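Local coordinates for protein archaemetzincin (Archaeoglobus fulgidus, PDB 3ZVS) that is probably a zinc metalloprotease of unknown natural substrate, holding one catalytic zinc ion and a second that seems to be structural, at residues P7-S12 with T69-Y74; N131-F136 with D144-S149. All blocks are in the same frame, centred on the assembly; numbering follows the deposited sequence.

Contact 1: residues P7-S12 with T69-Y74; sequences PLSVNS and TGKDIY
The peptide group joining T69 to G70 is the flat unit around which this contact is arranged. V10 lies over one of its faces, with CG2 4.1 Å from T69 C, while the hydroxyl of T69 stands on the other side of its plane. From the nitrogen end of the peptide, G70 N donates to S9 O at 2.8 Å, a fairly straight bond (161° at the hydrogen) although the donor is tilted from the plane of the S9 carbonyl. The L8 carbonyl is met nearly head-on: T69 OG1 donates to L8 O at 2.7 Å with a C=O···O angle of 163°, and T69 CA adds a CH···O contact to L8 O at 3.1 Å. Because OG1 stands anti to the backbone N (chi1 -173°), it can also accept from K71 N at 3.1 Å, closing an ST turn. The contact thus ties together the loops leaving two neighbouring parallel strands, 2-7 and 65-69, of the five-stranded mixed sheet, the first loop running on into helix 12-26, where N11 is the N-cap. An alanine in place of T69 would probably leave L8 O without its hydroxyl donor and K71 N without its acceptor, so that the turn could open away from the first loop. S9 CB also touches K71 CG at 4.3 Å, while S9 OG is engaged by V38 N. The amino group of K71 hydrogen-bonds a malonate ion, probably from the crystallisation liquor.

Contact 2: residues N131-F136 with D144-S149; sequences NCVMRF and DRKPVS. With ZN (zinc ion), chain E.
Beside the four-cysteine zinc site, thought to be structural, the type I turn from C132 to R135 leans on the chain leaving helix 140-145, with V133 set against the carbonyls of P147, V148 and S149. V133 N donates to S149 O at 3.0 Å, approaching from above the carbonyl plane, 38° out of it. The V133 side chain packs against the same oxygens: CB is 3.2 Å from P147 O and also close to V148 O, CG2 sits near the same two, and CG1 reaches S149 O at 3.6 Å. C132 SG binds the zinc ion at 2.4 Å; C128, C151 and C154 complete the site. The same sulfur accepts a hydrogen bond from M134 N, which couples the metal site to the turn. Position and sequence are consistent with the Met-turn of metzincins: M134 touches H121, a ligand of the catalytic zinc, and V133 O accepts from ND1 of H117, another of its ligands. Against the turn carbonyls runs K146, its CE 3.3 Å from V133 O. Its CG lies between the backbone N and the carbonyl carbon (chi1 81°), and the chain, extended beyond, brings NZ to R135 O at 2.9 Å, close to the line of the C=O (166°). S137 OG and a salt bridge to E114 help fix the ammonium's rotation. N131 OD1 sits over the CG-CD side of one face of the P147 ring, 3.3 Å from both atoms; the two side chains cross at a slant. One water joins N131 OD1 to R145 O, and another joins N131 O to S149 OG. The R135 guanidinium approaches K146 obliquely, NH1 3.8 Å from K146 CA, while its NE is bonded to N130 O.

Overall arrangement
Contact 1 closes before contact 2 opens along the chain, and the two lie on opposite sides of the molecule's centre, their centres about 22 Å apart and nearest atoms about 11 Å apart. They share no secondary-structure element. Contact 1 belongs to the sheet that begins the chain, at the loops after strands 2-7 and 65-69; contact 2 belongs to the largely strand-free C-terminal part, around helix 140-145. Helix 104-122, which carries the catalytic zinc ligands H117 and H121 and the probable proton acceptor E118, comes between them in the chain. Contact 2 is built against this helix; contact 1 joins loops of the sheet, T69 lying about 10 Å from E118, side chain to side chain.

Contact 1: residues P7-S12 with T69-Y74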
ATOM      1  N   PRO A   7      -3.578   2.429 -10.362  1.00 10.17           N
ATOM      2  CA  PRO A   7      -4.836   2.824  -9.732  1.00  8.96           C
ATOM      3  C   PRO A   7      -5.913   1.777 -10.013  1.00 11.59           C
ATOM      4  O   PRO A   7      -6.104   1.377 -11.179  1.00 10.54           O
ATOM      5  CB  PRO A   7      -5.162   4.196 -10.396  1.00 10.71           C
ATOM      6  CG  PRO A   7      -3.898   4.597 -11.097  1.00 10.90           C
ATOM      7  CD  PRO A   7      -3.253   3.301 -11.504  1.00 11.23           C
ATOM      8  N   LEU A   8      -6.601   1.341  -8.982  1.00  9.94           N
ATOM      9  CA  LEU A   8      -7.642   0.337  -9.087  1.00  9.54           C
ATOM     10  C   LEU A   8      -8.855   0.815  -8.316  1.00  8.88           C
ATOM     11  O   LEU A   8      -8.933   0.608  -7.096  1.00 10.97           O
ATOM     12  CB  LEU A   8      -7.175  -0.989  -8.511  1.00 13.02           C
ATOM     13  CG  LEU A   8      -5.998  -1.655  -9.189  1.00 14.81           C
ATOM     14  CD1 LEU A   8      -5.496  -2.819  -8.352  1.00 13.97           C
ATOM     15  CD2 LEU A   8      -6.327  -2.135 -10.567  1.00 14.38           C
ATOM     16  N   SER A   9      -9.770   1.514  -8.982  1.00 10.84           N
ATOM     17  CA  SER A   9     -10.896   2.150  -8.287  1.00  9.81           C
ATOM     18  C   SER A   9     -10.453   3.031  -7.116  1.00  9.93           C
ATOM     19  O   SER A   9     -10.751   2.751  -5.957  1.00  9.86           O
ATOM     20  CB  SER A   9     -11.893   1.128  -7.813  1.00 10.27           C
ATOM     21  OG  SER A   9     -12.364   0.341  -8.914  1.00 11.70           O
ATOM     22  N   VAL A  10      -9.783   4.113  -7.456  1.00  9.66           N
ATOM     23  CA  VAL A  10      -9.191   5.007  -6.469  1.00  8.78           C
ATOM     24  C   VAL A  10      -9.251   6.435  -6.973  1.00 10.84           C
ATOM     25  O   VAL A  10      -9.110   6.689  -8.164  1.00 10.61           O
ATOM     26  CB  VAL A  10      -7.741   4.579  -6.139  1.00  8.24           C
ATOM     27  CG1 VAL A  10      -6.798   4.766  -7.317  1.00 10.98           C
ATOM     28  CG2 VAL A  10      -7.235   5.312  -4.874  1.00 12.41           C
ATOM     29  N   ASN A  11      -9.422   7.378  -6.054  1.00 10.02           N
ATOM     30  CA  ASN A  11      -9.375   8.812  -6.379  1.00  9.88           C
ATOM     31  C   ASN A  11      -8.046   9.188  -7.051  1.00 10.29           C
ATOM     32  O   ASN A  11      -6.948   8.847  -6.564  1.00 10.20           O
ATOM     33  CB  ASN A  11      -9.515   9.582  -5.080  1.00  9.92           C
ATOM     34  CG  ASN A  11      -9.639  11.080  -5.276  1.00 12.83           C
ATOM     35  OD1 ASN A  11      -9.561  11.608  -6.390  1.00 17.92           O
ATOM     36  ND2 ASN A  11      -9.834  11.774  -4.189  1.00 17.23           N
ATOM     37  N   SER A  12      -8.129   9.856  -8.201  1.00 10.67           N
ATOM     38  CA  SER A  12      -6.928  10.257  -8.937  1.00 12.34           C
ATOM     39  C   SER A  12      -6.022  11.167  -8.123  1.00 11.51           C
ATOM     40  O   SER A  12      -4.792  11.141  -8.286  1.00 12.23           O
ATOM     41  CB  SER A  12      -7.323  10.948 -10.260  1.00 12.92           C
ATOM     42  OG  SER A  12      -8.063  12.119 -10.022  1.00 17.48           O
ATOM     43  N   THR A  69      -6.228   1.000  -4.173  1.00  8.60           N
ATOM     44  CA  THR A  69      -7.658   0.985  -4.292  1.00  7.62           C
ATOM     45  C   THR A  69      -8.331   1.717  -3.156  1.00  9.49           C
ATOM     46  O   THR A  69      -7.835   1.735  -2.008  1.00  9.98           O
ATOM     47  CB  THR A  69      -8.195  -0.474  -4.390  1.00 10.79           C
ATOM     48  OG1 THR A  69      -9.595  -0.438  -4.663  1.00  9.91           O
ATOM     49  CG2 THR A  69      -7.985  -1.292  -3.089  1.00  9.18           C
ATOM     50  N   GLY A  70      -9.492   2.285  -3.452  1.00  8.08           N
ATOM     51  CA  GLY A  70     -10.384   2.828  -2.462  1.00  9.18           C
ATOM     52  C   GLY A  70     -11.377   1.851  -1.871  1.00 10.50           C
ATOM     53  O   GLY A  70     -12.142   2.191  -0.966  1.00 10.95           O
ATOM     54  N   LYS A  71     -11.409   0.627  -2.416  1.00  8.17           N
ATOM     55  CA  LYS A  71     -12.275  -0.441  -1.940  1.00  8.44           C
ATOM     56  C   LYS A  71     -11.644  -1.109  -0.722  1.00  8.79           C
ATOM     57  O   LYS A  71     -10.429  -1.288  -0.651  1.00  8.82           O
ATOM     58  CB  LYS A  71     -12.475  -1.511  -3.035  1.00  9.53           C
ATOM     59  CG  LYS A  71     -13.137  -1.023  -4.309  1.00  9.88           C
ATOM     60  CD  LYS A  71     -14.613  -0.687  -4.133  1.00 10.47           C
ATOM     61  CE  LYS A  71     -15.195  -0.388  -5.509  1.00 13.67           C
ATOM     62  NZ  LYS A  71     -16.660  -0.225  -5.386  1.00 12.78           N
ATOM     63  N   ASP A  72     -12.484  -1.517   0.224  1.00  8.48           N
ATOM     64  CA  ASP A  72     -12.021  -2.306   1.375  1.00  8.45           C
ATOM     65  C   ASP A  72     -11.557  -3.670   0.873  1.00  9.21           C
ATOM     66  O   ASP A  72     -12.232  -4.340   0.054  1.00  9.56           O
ATOM     67  CB  ASP A  72     -13.180  -2.463   2.381  1.00  9.80           C
ATOM     68  CG  ASP A  72     -12.747  -2.868   3.776  1.00  9.87           C
ATOM     69  OD1 ASP A  72     -11.622  -2.557   4.175  1.00  9.81           O
ATOM     70  OD2 ASP A  72     -13.601  -3.479   4.468  1.00 10.34           O
ATOM     71  N   ILE A  73     -10.417  -4.111   1.391  1.00  9.23           N
ATOM     72  CA  ILE A  73      -9.850  -5.409   1.087  1.00  9.10           C
ATOM     73  C   ILE A  73      -9.598  -6.262   2.327  1.00 10.12           C
ATOM     74  O   ILE A  73      -9.497  -5.777   3.445  1.00 10.13           O
ATOM     75  CB  ILE A  73      -8.535  -5.285   0.270  1.00  8.98           C
ATOM     76  CG1 ILE A  73      -7.448  -4.539   1.061  1.00  9.30           C
ATOM     77  CG2 ILE A  73      -8.805  -4.522  -1.063  1.00 10.15           C
ATOM     78  CD1 ILE A  73      -6.117  -4.429   0.357  1.00  9.50           C
ATOM     79  N   TYR A  74      -9.554  -7.564   2.089  1.00  9.13           N
ATOM     80  CA  TYR A  74      -9.252  -8.547   3.127  1.00 10.37           C
ATOM     81  C   TYR A  74      -8.381  -9.646   2.518  1.00 10.25           C
ATOM     82  O   TYR A  74      -8.213  -9.729   1.329  1.00 11.00           O
ATOM     83  CB  TYR A  74     -10.561  -9.172   3.670  1.00 12.20           C
ATOM     84  CG  TYR A  74     -11.101 -10.252   2.744  1.00 13.55           C
ATOM     85  CD1 TYR A  74     -11.760  -9.923   1.574  1.00 12.12           C
ATOM     86  CD2 TYR A  74     -10.938 -11.596   3.034  1.00 14.32           C
ATOM     87  CE1 TYR A  74     -12.233 -10.902   0.693  1.00 12.41           C
ATOM     88  CE2 TYR A  74     -11.384 -12.566   2.168  1.00 14.10           C
ATOM     89  CZ  TYR A  74     -12.028 -12.215   1.006  1.00 11.98           C
ATOM     90  OH  TYR A  74     -12.478 -13.167   0.115  1.00 16.22           O
TER

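Contact 2: residues N131-F136 with D144-S149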
ATOM      1  N   ASN A 131      10.842   2.108  15.940  1.00 13.66           N
ATOM      2  CA  ASN A 131      10.102   3.312  15.627  1.00 12.23           C
ATOM      3  C   ASN A 131      10.246   3.478  14.132  1.00 13.30           C
ATOM      4  O   ASN A 131      11.197   4.074  13.659  1.00 13.28           O
ATOM      5  CB  ASN A 131      10.751   4.469  16.374  1.00 15.59           C
ATOM      6  CG  ASN A 131       9.900   5.705  16.403  1.00 17.79           C
ATOM      7  OD1 ASN A 131       9.035   5.895  15.552  1.00 20.46           O
ATOM      8  ND2 ASN A 131      10.148   6.575  17.379  1.00 17.40           N
ATOM      9  N   CYS A 132       9.318   2.888  13.370  1.00 13.59           N
ATOM     10  CA  CYS A 132       9.560   2.578  11.967  1.00 11.17           C
ATOM     11  C   CYS A 132       8.237   2.414  11.231  1.00  9.46           C
ATOM     12  O   CYS A 132       7.309   1.819  11.768  1.00 11.58           O
ATOM     13  CB  CYS A 132      10.342   1.262  11.875  1.00 10.60           C
ATOM     14  SG  CYS A 132      10.885   0.829  10.196  1.00 10.89           S
ATOM     15  N   VAL A 133       8.214   2.850   9.960  1.00  9.68           N
ATOM     16  CA  VAL A 133       7.045   2.661   9.094  1.00  9.51           C
ATOM     17  C   VAL A 133       6.742   1.181   8.851  1.00 11.06           C
ATOM     18  O   VAL A 133       5.608   0.851   8.514  1.00 10.25           O
ATOM     19  CB  VAL A 133       7.301   3.409   7.764  1.00  9.62           C
ATOM     20  CG1 VAL A 133       8.408   2.750   6.942  1.00 10.51           C
ATOM     21  CG2 VAL A 133       6.017   3.560   6.968  1.00 10.96           C
ATOM     22  N   MET A 134       7.742   0.300   9.005  1.00  9.95           N
ATOM     23  CA  MET A 134       7.540  -1.129   8.857  1.00  9.36           C
ATOM     24  C   MET A 134       6.895  -1.825  10.049  1.00  8.38           C
ATOM     25  O   MET A 134       6.654  -3.037   9.976  1.00  9.97           O
ATOM     26  CB  MET A 134       8.848  -1.856   8.448  1.00 10.21           C
ATOM     27  CG  MET A 134       9.359  -1.521   7.019  1.00 10.16           C
ATOM     28  SD  MET A 134       8.085  -1.632   5.720  1.00 10.42           S
ATOM     29  CE  MET A 134       7.504  -3.342   5.931  1.00 11.33           C
ATOM     30  N   ARG A 135       6.554  -1.100  11.104  1.00  9.44           N
ATOM     31  CA  ARG A 135       5.730  -1.705  12.161  1.00 10.54           C
ATOM     32  C   ARG A 135       4.422  -2.172  11.572  1.00 10.81           C
ATOM     33  O   ARG A 135       3.792  -1.456  10.766  1.00 10.58           O
ATOM     34  CB  ARG A 135       5.344  -0.670  13.209  1.00 15.01           C
ATOM     35  CG  ARG A 135       6.390  -0.291  14.210  1.00 17.83           C
ATOM     36  CD  ARG A 135       5.669   0.515  15.327  1.00 24.79           C
ATOM     37  NE  ARG A 135       6.581   1.334  16.119  1.00 26.94           N
ATOM     38  CZ  ARG A 135       6.235   2.433  16.764  1.00 23.93           C
ATOM     39  NH1 ARG A 135       4.982   2.905  16.703  1.00 21.90           N
ATOM     40  NH2 ARG A 135       7.151   3.058  17.480  1.00 31.34           N
ATOM     41  N   PHE A 136       3.969  -3.355  11.967  1.00  9.25           N
ATOM     42  CA  PHE A 136       2.584  -3.729  11.748  1.00 11.65           C
ATOM     43  C   PHE A 136       1.644  -2.785  12.469  1.00 12.00           C
ATOM     44  O   PHE A 136       1.904  -2.410  13.631  1.00 11.96           O
ATOM     45  CB  PHE A 136       2.354  -5.150  12.235  1.00 11.23           C
ATOM     46  CG  PHE A 136       0.909  -5.580  12.186  1.00 11.33           C
ATOM     47  CD1 PHE A 136       0.344  -6.049  11.014  1.00 12.36           C
ATOM     48  CD2 PHE A 136       0.101  -5.462  13.321  1.00 11.15           C
ATOM     49  CE1 PHE A 136      -0.984  -6.420  10.969  1.00 13.46           C
ATOM     50  CE2 PHE A 136      -1.234  -5.853  13.272  1.00 12.08           C
ATOM     51  CZ  PHE A 136      -1.762  -6.321  12.086  1.00 10.18           C
ATOM     52  N   ASP A 144      -1.210   5.989  12.890  1.00 13.23           N
ATOM     53  CA  ASP A 144      -0.939   7.376  13.254  1.00 12.49           C
ATOM     54  C   ASP A 144       0.278   7.485  14.200  1.00 13.42           C
ATOM     55  O   ASP A 144       0.988   8.473  14.159  1.00 16.05           O
ATOM     56  CB  ASP A 144      -2.162   8.019  13.897  1.00 13.05           C
ATOM     57  CG  ASP A 144      -3.278   8.289  12.911  1.00 14.85           C
ATOM     58  OD1 ASP A 144      -3.031   8.230  11.690  1.00 14.58           O
ATOM     59  OD2 ASP A 144      -4.393   8.546  13.384  1.00 16.27           O
ATOM     60  N   ARG A 145       0.470   6.459  15.028  1.00 12.52           N
ATOM     61  CA  ARG A 145       1.581   6.445  15.986  1.00 13.37           C
ATOM     62  C   ARG A 145       2.939   6.100  15.378  1.00 18.30           C
ATOM     63  O   ARG A 145       3.978   6.451  15.929  1.00 21.66           O
ATOM     64  CB  ARG A 145       1.252   5.501  17.120  1.00 16.00           C
ATOM     65  CG  ARG A 145       0.331   6.126  18.131  1.00 22.91           C
ATOM     66  CD  ARG A 145       0.199   5.238  19.353  1.00 32.11           C
ATOM     67  NE  ARG A 145      -0.576   4.040  19.053  1.00 30.73           N
ATOM     68  CZ  ARG A 145      -1.864   3.885  19.357  1.00 36.19           C
ATOM     69  NH1 ARG A 145      -2.537   4.856  19.958  1.00 33.01           N
ATOM     70  NH2 ARG A 145      -2.486   2.756  19.048  1.00 23.55           N
ATOM     71  N   LYS A 146       2.967   5.386  14.261  1.00 12.70           N
ATOM     72  CA  LYS A 146       4.234   5.054  13.635  1.00 12.56           C
ATOM     73  C   LYS A 146       4.685   6.138  12.663  1.00 12.92           C
ATOM     74  O   LYS A 146       3.881   6.904  12.147  1.00 12.50           O
ATOM     75  CB  LYS A 146       4.154   3.704  12.938  1.00 12.27           C
ATOM     76  CG  LYS A 146       3.502   3.688  11.540  1.00 13.82           C
ATOM     77  CD  LYS A 146       3.400   2.220  11.049  1.00 12.33           C
ATOM     78  CE  LYS A 146       2.752   2.100   9.686  1.00 11.70           C
ATOM     79  NZ  LYS A 146       2.299   0.657   9.460  1.00 12.80           N
ATOM     80  N   PRO A 147       5.996   6.238  12.425  1.00 12.59           N
ATOM     81  CA  PRO A 147       6.473   7.283  11.516  1.00 10.48           C
ATOM     82  C   PRO A 147       6.392   6.849  10.048  1.00 12.06           C
ATOM     83  O   PRO A 147       6.194   5.658   9.755  1.00 12.17           O
ATOM     84  CB  PRO A 147       7.936   7.432  11.945  1.00 13.50           C
ATOM     85  CG  PRO A 147       8.316   6.049  12.292  1.00 13.33           C
ATOM     86  CD  PRO A 147       7.109   5.416  12.932  1.00 14.59           C
ATOM     87  N   VAL A 148       6.537   7.804   9.149  1.00 11.80           N
ATOM     88  CA  VAL A 148       6.573   7.522   7.723  1.00 13.09           C
ATOM     89  C   VAL A 148       7.936   7.012   7.247  1.00 13.96           C
ATOM     90  O   VAL A 148       8.056   6.476   6.151  1.00 14.05           O
ATOM     91  CB  VAL A 148       6.140   8.790   6.906  1.00 13.89           C
ATOM     92  CG1 VAL A 148       7.241   9.864   6.972  1.00 15.59           C
ATOM     93  CG2 VAL A 148       5.835   8.438   5.453  1.00 13.68           C
ATOM     94  N   SER A 149       8.959   7.186   8.082  1.00 13.46           N
ATOM     95  CA  SER A 149      10.318   6.877   7.689  1.00 13.71           C
ATOM     96  C   SER A 149      10.730   5.485   8.150  1.00 11.51           C
ATOM     97  O   SER A 149      10.250   4.929   9.156  1.00 11.18           O
ATOM     98  CB  SER A 149      11.282   7.883   8.307  1.00 16.69           C
ATOM     99  OG  SER A 149      11.008   7.977   9.675  1.00 20.59           O
TER
HETATM  100 ZN    ZN E1160      12.542  -0.738  10.793  1.00 11.64          ZN
HETATM  101  O   HOH W   1      11.862   5.897  11.634  1.00 17.23           O
HETATM  102  O   HOH W   2       6.617   7.171  16.010  1.00 33.03           O